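Local coordinates for structural polyprotein, VP3 (Israeli acute paralysis virus, PDB 5CDD) that probably serves as a structural subunit of the virus capsid, a jelly-roll protein that assembles with other cleavage products of the structural polyprotein, at residues Gln281-Pro286 with Ala291-Leu296; Ile102-Ile105 with Glu111-Glu114; Ala217-Ala222 with Trp228-Ser233; Gly57-Asn62 with Glu124-Met129; Gly89-Pro92 with Cys97-Lys100. All blocks are in the same frame, centred on the assembly; numbering follows the deposited sequence.

Contact 1 of 5, residues Gln281-Pro286 with Ala291-Leu296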
# COMPACT_ATOMS: atom_id res chain seq x y z
N GLN B 281 16.69 -12.68 47.74
CA GLN B 281 17.98 -12.23 48.24
C GLN B 281 18.98 -13.36 48.31
O GLN B 281 18.64 -14.47 48.71
CB GLN B 281 17.82 -11.58 49.62
CG GLN B 281 19.14 -11.28 50.32
CD GLN B 281 18.95 -10.48 51.59
OE1 GLN B 281 18.06 -10.78 52.40
NE2 GLN B 281 19.79 -9.47 51.79
N VAL B 282 20.21 -13.07 47.92
CA VAL B 282 21.28 -14.06 47.94
C VAL B 282 22.05 -13.98 49.25
O VAL B 282 22.52 -12.91 49.64
CB VAL B 282 22.26 -13.83 46.78
CG1 VAL B 282 23.38 -14.85 46.85
CG2 VAL B 282 21.53 -13.92 45.45
N TYR B 283 22.18 -15.11 49.93
CA TYR B 283 22.92 -15.14 51.19
C TYR B 283 24.41 -15.04 50.90
O TYR B 283 24.95 -15.82 50.11
CB TYR B 283 22.64 -16.42 51.97
CG TYR B 283 23.36 -16.45 53.29
CD1 TYR B 283 22.99 -15.61 54.33
CD2 TYR B 283 24.46 -17.28 53.47
CE1 TYR B 283 23.69 -15.59 55.53
CE2 TYR B 283 25.18 -17.27 54.66
CZ TYR B 283 24.79 -16.42 55.68
OH TYR B 283 25.51 -16.39 56.86
N ARG B 284 25.06 -14.08 51.54
CA ARG B 284 26.48 -13.86 51.33
C ARG B 284 27.26 -14.09 52.61
O ARG B 284 27.24 -13.25 53.51
CB ARG B 284 26.69 -12.43 50.84
CG ARG B 284 25.69 -12.02 49.77
CD ARG B 284 25.90 -10.58 49.42
NE ARG B 284 27.22 -10.38 48.87
CZ ARG B 284 27.88 -9.24 48.93
NH1 ARG B 284 27.35 -8.19 49.54
NH2 ARG B 284 29.09 -9.16 48.39
N PRO B 285 27.99 -15.22 52.69
CA PRO B 285 28.79 -15.57 53.87
C PRO B 285 29.66 -14.45 54.44
O PRO B 285 30.62 -14.01 53.81
CB PRO B 285 29.63 -16.75 53.38
CG PRO B 285 28.74 -17.40 52.38
CD PRO B 285 28.21 -16.20 51.62
N PRO B 286 29.33 -13.96 55.66
CA PRO B 286 30.14 -12.89 56.25
C PRO B 286 31.55 -13.40 56.53
O PRO B 286 31.79 -14.61 56.56
CB PRO B 286 29.39 -12.56 57.54
CG PRO B 286 27.98 -12.94 57.23
CD PRO B 286 28.15 -14.24 56.48
N ALA B 291 30.05 -12.01 62.36
CA ALA B 291 29.73 -10.85 61.53
C ALA B 291 28.25 -10.89 61.16
O ALA B 291 27.68 -11.96 60.96
CB ALA B 291 30.60 -10.85 60.28
N ALA B 292 27.62 -9.72 61.07
CA ALA B 292 26.21 -9.65 60.73
C ALA B 292 25.99 -9.52 59.23
O ALA B 292 26.83 -8.99 58.51
CB ALA B 292 25.56 -8.48 61.46
N VAL B 293 24.85 -10.03 58.77
CA VAL B 293 24.49 -9.97 57.35
C VAL B 293 23.53 -8.80 57.11
O VAL B 293 23.00 -8.23 58.06
CB VAL B 293 23.79 -11.27 56.88
CG1 VAL B 293 24.76 -12.43 56.92
CG2 VAL B 293 22.59 -11.55 57.76
N GLU B 294 23.33 -8.46 55.84
CA GLU B 294 22.42 -7.37 55.49
C GLU B 294 20.99 -7.88 55.42
O GLU B 294 20.73 -8.94 54.86
CB GLU B 294 22.82 -6.75 54.14
CG GLU B 294 21.76 -5.80 53.58
CD GLU B 294 22.24 -5.02 52.38
OE1 GLU B 294 22.75 -5.64 51.42
OE2 GLU B 294 22.11 -3.77 52.38
N VAL B 295 20.07 -7.11 55.99
CA VAL B 295 18.66 -7.48 55.99
C VAL B 295 17.85 -6.52 55.12
O VAL B 295 17.79 -5.32 55.40
CB VAL B 295 18.08 -7.46 57.42
CG1 VAL B 295 16.63 -7.93 57.41
CG2 VAL B 295 18.92 -8.34 58.33
N LEU B 296 17.25 -7.04 54.06
CA LEU B 296 16.45 -6.22 53.15
C LEU B 296 15.00 -6.15 53.60
O LEU B 296 14.48 -7.09 54.21
CB LEU B 296 16.51 -6.79 51.73
CG LEU B 296 17.89 -6.96 51.09
CD1 LEU B 296 17.72 -7.48 49.67
CD2 LEU B 296 18.63 -5.63 51.08
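V293 has its CG1 methyl anti to its own carbonyl carbon (chi1 -67°), and this aims the methyl at P286 and Y283, while an extended Q281, with CG anti to the backbone N (chi1 170°), reaches across toward E294 and L296. After the jelly-roll domain the C-terminal chain runs out through 281-286, reverses, and returns through 291-296 as an irregular loop nearly antiparallel to it. At the turned end the packing is apolar. P286 CG lies 3.3 Å from V293 CG1, and its CB meets the methyl of A291 at 3.4 Å. A rigid proline suits this bend, and the small A291 suits the close approach of the two segments, 5.7 Å between the CA atoms of P286 and A291. V293 CG1 also meets the tyrosine ring at Y283 CE1, 3.6 Å away, with the two side chains crossing at about a right angle. The OH of Y283 bonds to the carbonyl of L37 in a neighbouring capsid chain, and E294 OE1 bonds to Q73 NE2 of a second one, so this part of the tail contacts two other capsid chains. The long, extended side chain of Q281 suits the wider gap, 7.9 Å between the CA atoms of Q281 and L296; its amide carbon rests on L296 CD1 at 3.8 Å. Q281 NE2 bonds E294 O at 3.3 Å, strongly bent (136° at the hydrogen), and approaches from above the carbonyl plane.

Contact 2 of 5, residues Ile102-Ile105 with Glu111-Glu114; sequences IRTI and ENRE
E114 and T104 face each other as a non-hydrogen-bonded pair of the antiparallel beta hairpin formed by strands 101-106 and 111-118, their side chains side by side and pointing the same way. Followed outward, the glutamate first sets CB 3.6 Å from the branch methyl CG2 of I102. Its CG sits anti to the carbonyl carbon (chi1 -61°) and comes 3.9 Å from OG1 of T104. CD passes the same I102 methyl at 3.9 Å, and OE2 ends 3.8 Å from I102 CG2 and near T104 OG1, without a hydrogen bond to that hydroxyl. The carboxylate instead has a weak bond to N169 and a long, weak ion pair with R204 of a neighbouring capsid chain. T104 turns its other branch, CG2, toward N112 CB at 3.7 Å; beta-branched residues such as isoleucine and threonine suit the extended backbone here. The next pair, I105 with R113, is hydrogen-bonded: R113 N to I105 O at 2.8 Å is the straighter bond, and I105 N to R113 O at 3.1 Å the more bent. On this other face I105 CG1 lies against R113 CB at 3.5 Å, while the guanidinium bends off past the isoleucine. Strand 111-118 continues the sheet into that neighbouring chain through R113 and E114. The backbone bonds therefore fix the register, the aliphatic parts of E114 and R113 pack on I102 and I105, and the carboxylate keeps weak polar partners outside the hairpin.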
# COMPACT_ATOMS: atom_id res chain seq x y z
N ILE B 102 19.48 -22.45 59.88
CA ILE B 102 19.34 -21.19 60.59
C ILE B 102 20.64 -20.73 61.22
O ILE B 102 21.22 -21.41 62.06
CB ILE B 102 18.25 -21.29 61.67
CG1 ILE B 102 16.91 -21.53 60.99
CG2 ILE B 102 18.22 -20.02 62.50
CD1 ILE B 102 15.78 -21.70 61.95
N ARG B 103 21.09 -19.56 60.78
CA ARG B 103 22.32 -18.96 61.27
C ARG B 103 21.97 -18.07 62.46
O ARG B 103 21.37 -17.01 62.30
CB ARG B 103 22.97 -18.13 60.17
CG ARG B 103 24.41 -17.76 60.46
CD ARG B 103 24.67 -16.30 60.16
NE ARG B 103 26.08 -15.97 60.36
CZ ARG B 103 26.58 -14.75 60.30
NH1 ARG B 103 27.88 -14.55 60.50
NH2 ARG B 103 25.79 -13.72 60.04
N THR B 104 22.36 -18.52 63.65
CA THR B 104 22.08 -17.76 64.86
C THR B 104 23.31 -17.00 65.36
O THR B 104 24.40 -17.56 65.44
CB THR B 104 21.58 -18.69 65.99
OG1 THR B 104 20.53 -19.53 65.50
CG2 THR B 104 21.07 -17.86 67.15
N ILE B 105 23.12 -15.72 65.66
CA ILE B 105 24.20 -14.89 66.17
C ILE B 105 23.71 -14.18 67.41
O ILE B 105 22.50 -14.02 67.60
CB ILE B 105 24.64 -13.83 65.13
CG1 ILE B 105 23.44 -12.96 64.74
CG2 ILE B 105 25.24 -14.51 63.92
CD1 ILE B 105 23.78 -11.80 63.83
N GLU B 111 19.01 -11.49 73.60
CA GLU B 111 18.44 -11.76 72.28
C GLU B 111 19.46 -12.32 71.27
O GLU B 111 20.66 -12.12 71.42
CB GLU B 111 17.81 -10.50 71.68
CG GLU B 111 18.76 -9.65 70.86
CD GLU B 111 18.03 -8.74 69.89
OE1 GLU B 111 18.69 -8.05 69.09
OE2 GLU B 111 16.78 -8.73 69.91
N ASN B 112 18.95 -13.01 70.26
CA ASN B 112 19.77 -13.58 69.20
C ASN B 112 19.12 -13.22 67.87
O ASN B 112 17.94 -12.90 67.83
CB ASN B 112 19.85 -15.11 69.31
CG ASN B 112 20.58 -15.58 70.55
OD1 ASN B 112 21.64 -15.06 70.89
ND2 ASN B 112 20.02 -16.58 71.21
N ARG B 113 19.89 -13.29 66.79
CA ARG B 113 19.37 -12.99 65.47
C ARG B 113 19.44 -14.22 64.58
O ARG B 113 20.53 -14.67 64.22
CB ARG B 113 20.15 -11.85 64.82
CG ARG B 113 19.67 -11.51 63.42
CD ARG B 113 20.34 -10.26 62.89
NE ARG B 113 20.22 -9.15 63.83
CZ ARG B 113 20.61 -7.91 63.59
NH1 ARG B 113 20.46 -6.97 64.52
NH2 ARG B 113 21.14 -7.59 62.42
N GLU B 114 18.28 -14.76 64.23
CA GLU B 114 18.22 -15.94 63.37
C GLU B 114 17.96 -15.56 61.92
O GLU B 114 17.01 -14.84 61.62
CB GLU B 114 17.12 -16.89 63.83
CG GLU B 114 17.29 -17.43 65.23
CD GLU B 114 16.27 -18.50 65.55
OE1 GLU B 114 15.05 -18.24 65.41
OE2 GLU B 114 16.68 -19.62 65.94

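Contact 3 of 5, residues Ala217-Ala222 with Trp228-Ser233; sequences AGIYGA and WNFHES
F230, G218 and A217 carry most of this contact, in which a turn in the connection between strand 214-215 and strand 236-247 packs on the short helix 228-231 that follows it. F230 has CG anti to its backbone N (chi1 177°), which lays the ring beside I219, the two side chains pointing the same way. The carbonyl oxygen of G218 lies at the ring's edge, in its plane, 3.6 Å from F230 CD1, where the aromatic C-H groups carry slight positive charge. I219 CD1 approaches F230 CE1 at 3.9 Å, and I171 of the same chain adds to this apolar patch. G218 is the second residue of a type II' turn from A217 to Y220; its positive phi of 62° favours glycine, as does that of G221 in the type II turn that follows. A217 puts its methyl 3.6 Å from N229 CB, a short side chain that allows the turn to sit close to the helix. S233, just beyond the helix, joins both partners. G218 N donates to S233 OG at 3.2 Å in a fairly straight bond (163°), and the hydroxyl gives its own proton to N229 O at 2.6 Å. One serine oxygen thus accepts from the turn and donates to the helix, satisfying a buried peptide N-H and fastening two elements that otherwise meet by apolar packing and by weak C-H...O contacts of G218 O.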
# COMPACT_ATOMS: atom_id res chain seq x y z
N ALA B 217 6.59 -20.71 47.40
CA ALA B 217 7.07 -20.24 48.69
C ALA B 217 8.06 -21.23 49.31
O ALA B 217 9.11 -20.85 49.82
CB ALA B 217 5.89 -20.03 49.64
N GLY B 218 7.71 -22.51 49.25
CA GLY B 218 8.58 -23.53 49.81
C GLY B 218 8.80 -23.44 51.32
O GLY B 218 7.86 -23.24 52.08
N ILE B 219 10.06 -23.58 51.74
CA ILE B 219 10.41 -23.53 53.16
C ILE B 219 10.60 -22.11 53.70
O ILE B 219 10.73 -21.91 54.91
CB ILE B 219 11.72 -24.34 53.42
CG1 ILE B 219 11.90 -24.61 54.92
CG2 ILE B 219 12.92 -23.58 52.85
CD1 ILE B 219 10.86 -25.56 55.50
N TYR B 220 10.61 -21.13 52.81
CA TYR B 220 10.80 -19.73 53.21
C TYR B 220 9.89 -19.29 54.36
O TYR B 220 8.67 -19.24 54.23
CB TYR B 220 10.59 -18.81 52.00
CG TYR B 220 10.86 -17.34 52.27
CD1 TYR B 220 9.95 -16.57 52.99
CD2 TYR B 220 12.00 -16.72 51.76
CE1 TYR B 220 10.16 -15.20 53.19
CE2 TYR B 220 12.22 -15.36 51.96
CZ TYR B 220 11.30 -14.60 52.67
OH TYR B 220 11.51 -13.26 52.85
N GLY B 221 10.52 -18.95 55.48
CA GLY B 221 9.79 -18.49 56.65
C GLY B 221 8.78 -19.49 57.20
O GLY B 221 7.79 -19.10 57.82
N ALA B 222 9.05 -20.78 57.00
CA ALA B 222 8.16 -21.83 57.47
C ALA B 222 8.53 -22.32 58.87
O ALA B 222 9.69 -22.62 59.15
CB ALA B 222 8.18 -23.00 56.49
N TRP B 228 1.77 -23.26 56.17
CA TRP B 228 0.77 -23.52 55.14
C TRP B 228 1.26 -23.38 53.71
O TRP B 228 0.88 -24.15 52.83
CB TRP B 228 -0.45 -22.61 55.31
CG TRP B 228 -1.60 -23.06 54.45
CD1 TRP B 228 -2.33 -24.20 54.60
CD2 TRP B 228 -2.15 -22.37 53.31
NE1 TRP B 228 -3.30 -24.27 53.63
CE2 TRP B 228 -3.21 -23.17 52.84
CE3 TRP B 228 -1.85 -21.17 52.67
CZ2 TRP B 228 -3.98 -22.79 51.72
CZ3 TRP B 228 -2.61 -20.80 51.56
CH2 TRP B 228 -3.67 -21.60 51.10
N ASN B 229 2.10 -22.37 53.46
CA ASN B 229 2.62 -22.16 52.12
C ASN B 229 3.53 -23.31 51.76
O ASN B 229 3.69 -23.65 50.59
CB ASN B 229 3.40 -20.85 52.04
CG ASN B 229 2.50 -19.63 52.15
OD1 ASN B 229 1.54 -19.48 51.39
ND2 ASN B 229 2.81 -18.76 53.10
N PHE B 230 4.13 -23.91 52.78
CA PHE B 230 5.03 -25.03 52.60
C PHE B 230 4.28 -26.19 51.95
O PHE B 230 4.74 -26.76 50.96
CB PHE B 230 5.60 -25.48 53.95
CG PHE B 230 6.49 -26.68 53.86
CD1 PHE B 230 7.77 -26.56 53.34
CD2 PHE B 230 6.03 -27.93 54.26
CE1 PHE B 230 8.59 -27.68 53.22
CE2 PHE B 230 6.84 -29.05 54.14
CZ PHE B 230 8.12 -28.93 53.62
N HIS B 231 3.13 -26.53 52.52
CA HIS B 231 2.32 -27.63 52.01
C HIS B 231 1.71 -27.32 50.65
O HIS B 231 1.45 -28.22 49.86
CB HIS B 231 1.21 -27.97 53.01
CG HIS B 231 1.71 -28.52 54.30
ND1 HIS B 231 2.43 -29.70 54.38
CD2 HIS B 231 1.62 -28.06 55.57
CE1 HIS B 231 2.75 -29.94 55.63
NE2 HIS B 231 2.28 -28.96 56.38
N GLU B 232 1.49 -26.03 50.39
CA GLU B 232 0.92 -25.59 49.12
C GLU B 232 1.96 -25.50 48.01
O GLU B 232 1.66 -25.04 46.91
CB GLU B 232 0.26 -24.22 49.31
CG GLU B 232 -0.97 -24.23 50.20
CD GLU B 232 -2.12 -24.99 49.59
OE1 GLU B 232 -2.64 -24.54 48.54
OE2 GLU B 232 -2.52 -26.03 50.15
N SER B 233 3.17 -25.96 48.29
CA SER B 233 4.25 -25.90 47.31
C SER B 233 4.83 -27.23 46.85
O SER B 233 5.82 -27.23 46.12
CB SER B 233 5.40 -25.05 47.86
OG SER B 233 4.95 -23.79 48.33

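Contact 4 of 5, residues Gly57-Asn62 with Glu124-Met129; sequences GYVCGN and EYVANM
V59, C60 and V126 meet with no flat side chain between them; of the neighbouring rings, that of Y58 packs on M193 of an adjacent capsid chain, and that of Y125 stacks on the ring of Y80 in the same adjacent chain. Y125 OH also bonds to the backbone oxygen of Y80, so the flat groups of these helices serve the subunit interface while V126 serves the interior. The contact itself is aliphatic and small, joining helix 56-60, just before the first long strand of the jelly roll, to helix 122-127, which leads toward strand 132-144. V126 carries it from one side: its branch CG2 meets V59 CG1 at 3.6 Å, the two valines crossing obliquely. Its CB lies 3.9 Å from the sulfur of C60, and CG1 is 4.0 Å from that same SG. The cysteine can do this because SG stands anti to its own carbonyl carbon (chi1 -64°), lying across the flank of the valine. A short branched valine and a slim, weakly polar thiol suit helices whose nearest CA atoms, those of C60 and V126, are 7.1 Å apart. Beside them E124 makes salt bridges to K262 and K66 on the strands. No hydrogen bond crosses between the two segments, so the contact rests on dispersion and on the burial of apolar surface.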
# COMPACT_ATOMS: atom_id res chain seq x y z
N GLY B 57 14.63 -24.22 30.77
CA GLY B 57 14.80 -25.66 30.82
C GLY B 57 16.24 -26.08 31.04
O GLY B 57 16.51 -27.08 31.71
N TYR B 58 17.17 -25.32 30.46
CA TYR B 58 18.58 -25.62 30.59
C TYR B 58 19.06 -25.37 32.02
O TYR B 58 19.78 -26.19 32.59
CB TYR B 58 19.40 -24.75 29.63
CG TYR B 58 20.88 -25.01 29.68
CD1 TYR B 58 21.42 -26.19 29.16
CD2 TYR B 58 21.75 -24.09 30.25
CE1 TYR B 58 22.79 -26.44 29.22
CE2 TYR B 58 23.12 -24.33 30.31
CZ TYR B 58 23.63 -25.50 29.80
OH TYR B 58 24.99 -25.74 29.87
N VAL B 59 18.65 -24.24 32.59
CA VAL B 59 19.04 -23.87 33.95
C VAL B 59 18.45 -24.82 34.99
O VAL B 59 19.16 -25.27 35.90
CB VAL B 59 18.58 -22.44 34.28
CG1 VAL B 59 19.16 -22.01 35.63
CG2 VAL B 59 19.02 -21.48 33.19
N CYS B 60 17.16 -25.12 34.87
CA CYS B 60 16.49 -26.01 35.80
C CYS B 60 16.89 -27.46 35.59
O CYS B 60 16.61 -28.32 36.43
CB CYS B 60 14.97 -25.88 35.65
SG CYS B 60 14.34 -24.25 36.07
N GLY B 61 17.53 -27.74 34.46
CA GLY B 61 17.95 -29.10 34.16
C GLY B 61 19.33 -29.40 34.72
O GLY B 61 19.80 -30.54 34.66
N ASN B 62 19.97 -28.38 35.27
CA ASN B 62 21.30 -28.53 35.86
C ASN B 62 21.15 -29.32 37.16
O ASN B 62 20.48 -28.88 38.09
CB ASN B 62 21.89 -27.15 36.15
CG ASN B 62 23.34 -27.22 36.58
OD1 ASN B 62 23.71 -28.04 37.41
ND2 ASN B 62 24.17 -26.36 36.01
N GLU B 124 15.61 -24.90 42.06
CA GLU B 124 14.97 -24.29 43.23
C GLU B 124 15.27 -22.79 43.24
O GLU B 124 14.46 -21.98 43.70
CB GLU B 124 15.50 -24.92 44.52
CG GLU B 124 15.34 -26.43 44.60
CD GLU B 124 15.85 -26.99 45.92
OE1 GLU B 124 16.99 -26.67 46.30
OE2 GLU B 124 15.11 -27.76 46.57
N TYR B 125 16.44 -22.43 42.73
CA TYR B 125 16.89 -21.04 42.66
C TYR B 125 16.04 -20.25 41.67
O TYR B 125 15.72 -19.08 41.90
CB TYR B 125 18.37 -21.01 42.25
CG TYR B 125 19.05 -19.66 42.29
CD1 TYR B 125 18.95 -18.77 41.22
CD2 TYR B 125 19.81 -19.28 43.39
CE1 TYR B 125 19.60 -17.53 41.24
CE2 TYR B 125 20.47 -18.05 43.42
CZ TYR B 125 20.36 -17.18 42.35
OH TYR B 125 21.00 -15.97 42.39
N VAL B 126 15.66 -20.89 40.57
CA VAL B 126 14.84 -20.26 39.54
C VAL B 126 13.39 -20.11 39.99
O VAL B 126 12.80 -19.04 39.84
CB VAL B 126 14.89 -21.08 38.23
CG1 VAL B 126 13.93 -20.49 37.21
CG2 VAL B 126 16.31 -21.08 37.68
N ALA B 127 12.82 -21.19 40.52
CA ALA B 127 11.43 -21.18 40.98
C ALA B 127 11.14 -20.06 41.97
O ALA B 127 9.99 -19.64 42.12
CB ALA B 127 11.09 -22.52 41.61
N ASN B 128 12.18 -19.58 42.64
CA ASN B 128 12.04 -18.52 43.64
C ASN B 128 11.64 -17.16 43.07
O ASN B 128 11.11 -16.32 43.79
CB ASN B 128 13.36 -18.39 44.41
CG ASN B 128 13.24 -17.51 45.63
OD1 ASN B 128 12.39 -17.73 46.49
ND2 ASN B 128 14.10 -16.51 45.72
N MET B 129 11.87 -16.95 41.77
CA MET B 129 11.55 -15.69 41.11
C MET B 129 10.09 -15.55 40.71
O MET B 129 9.62 -14.44 40.45
CB MET B 129 12.37 -15.52 39.83
CG MET B 129 13.84 -15.76 39.97
SD MET B 129 14.60 -15.74 38.34
CE MET B 129 15.10 -14.07 38.23

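Contact 5 of 5, residues Gly89-Pro92 with Cys97-Lys100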
# COMPACT_ATOMS: atom_id res chain seq x y z
N GLY B 89 15.49 -38.74 53.85
CA GLY B 89 14.88 -40.05 53.98
C GLY B 89 13.54 -39.84 53.31
O GLY B 89 13.00 -40.69 52.60
N VAL B 90 13.01 -38.66 53.59
CA VAL B 90 11.72 -38.17 53.12
C VAL B 90 12.02 -36.90 52.32
O VAL B 90 12.55 -35.93 52.85
CB VAL B 90 10.77 -37.81 54.28
CG1 VAL B 90 9.43 -37.37 53.72
CG2 VAL B 90 10.59 -39.01 55.20
N ILE B 91 11.69 -36.93 51.03
CA ILE B 91 11.95 -35.78 50.17
C ILE B 91 10.69 -35.15 49.57
O ILE B 91 9.96 -35.79 48.81
CB ILE B 91 12.87 -36.19 49.00
CG1 ILE B 91 14.17 -36.78 49.55
CG2 ILE B 91 13.18 -34.98 48.13
CD1 ILE B 91 15.10 -37.30 48.49
N PRO B 92 10.42 -33.89 49.92
CA PRO B 92 9.23 -33.21 49.39
C PRO B 92 9.39 -33.05 47.87
O PRO B 92 10.33 -32.41 47.41
CB PRO B 92 9.25 -31.86 50.11
CG PRO B 92 9.92 -32.18 51.40
CD PRO B 92 11.05 -33.07 50.97
N CYS B 97 12.37 -24.76 47.04
CA CYS B 97 13.32 -25.29 48.00
C CYS B 97 12.59 -25.68 49.29
O CYS B 97 11.66 -24.99 49.71
CB CYS B 97 14.41 -24.26 48.31
SG CYS B 97 15.90 -24.99 49.02
N TYR B 98 13.01 -26.78 49.91
CA TYR B 98 12.37 -27.25 51.13
C TYR B 98 13.31 -27.33 52.33
O TYR B 98 12.85 -27.42 53.47
CB TYR B 98 11.75 -28.63 50.88
CG TYR B 98 12.74 -29.66 50.39
CD1 TYR B 98 13.64 -30.26 51.27
CD2 TYR B 98 12.79 -30.03 49.05
CE1 TYR B 98 14.57 -31.20 50.82
CE2 TYR B 98 13.71 -30.96 48.59
CZ TYR B 98 14.60 -31.54 49.48
OH TYR B 98 15.52 -32.46 49.04
N SER B 99 14.61 -27.30 52.08
CA SER B 99 15.58 -27.38 53.16
C SER B 99 16.25 -26.04 53.44
O SER B 99 16.58 -25.29 52.52
CB SER B 99 16.65 -28.42 52.83
OG SER B 99 17.36 -28.07 51.66
N LYS B 100 16.45 -25.74 54.72
CA LYS B 100 17.09 -24.50 55.13
C LYS B 100 17.86 -24.70 56.42
O LYS B 100 17.64 -25.67 57.15
CB LYS B 100 16.05 -23.40 55.33
CG LYS B 100 15.12 -23.62 56.51
CD LYS B 100 14.07 -22.53 56.60
CE LYS B 100 13.04 -22.85 57.67
NZ LYS B 100 11.90 -21.91 57.65
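P92 points its CD at one face of the Y98 ring in a proline-aromatic CH-pi contact, at the end of the outer strand 90-92 of the four-stranded jelly-roll sheet. The tight part of the contact is this meeting of proline and ring. P92 CD stands 3.7 Å from the centroid of the Y98 ring and only 8° off the normal, so it sits over the middle of the face, and the two side chains cross at about a right angle. P92 CG reaches back to Y98 CG at 3.9 Å, while the proline's own carbonyl oxygen comes 3.8 Å from Y98 CD2. Proline suits the place because the carbons next to its nitrogen bear slightly acidic hydrogens and its fixed ring presents them to an aromatic face. Tyrosine is brought over by its first torsion (chi1 57°), which puts CG between the backbone N and the carbonyl carbon, the crowded position. The looser part is at the far end of the ring, where I91 buries less surface than P92 and touches with a single branch methyl. That methyl, I91 CG2, is nearest to Y98 OH, at 3.6 Å, approaching the ring obliquely. Even this side is not a solvent side: all three residues are buried, and the rest of the tyrosine is taken up within the chain, with K66 in a cation-pi contact and W87 meeting it edge-to-face. The phenol needs a polar partner at such depth and has one in H67, whose NE2 hydrogen-bonds to Y98 OH.

In the fold
Contacts 3, 4 and 5 are buried; contacts 1 and 2, 12 Å apart between centres, are partly buried. At both of these the sheet pairs with strands of other capsid chains, though buried contact 4 also borders another chain. The outer pair meets directly where R103 of the hairpin bonds to A291 O of the tail. Contacts 3 and 5 likewise share a border: K100 NZ bonds to A222 O, and C97 O accepts from I219 N. Contact 4 touches contact 5 only by packing, through E124, and contact 1 through Y125. Apolar contact dominates 4 and 5; contact 3 adds a serine hydroxyl that bridges turn and helix, contact 2 backbone pairing, and contact 1 one bent hydrogen bond from a glutamine amide.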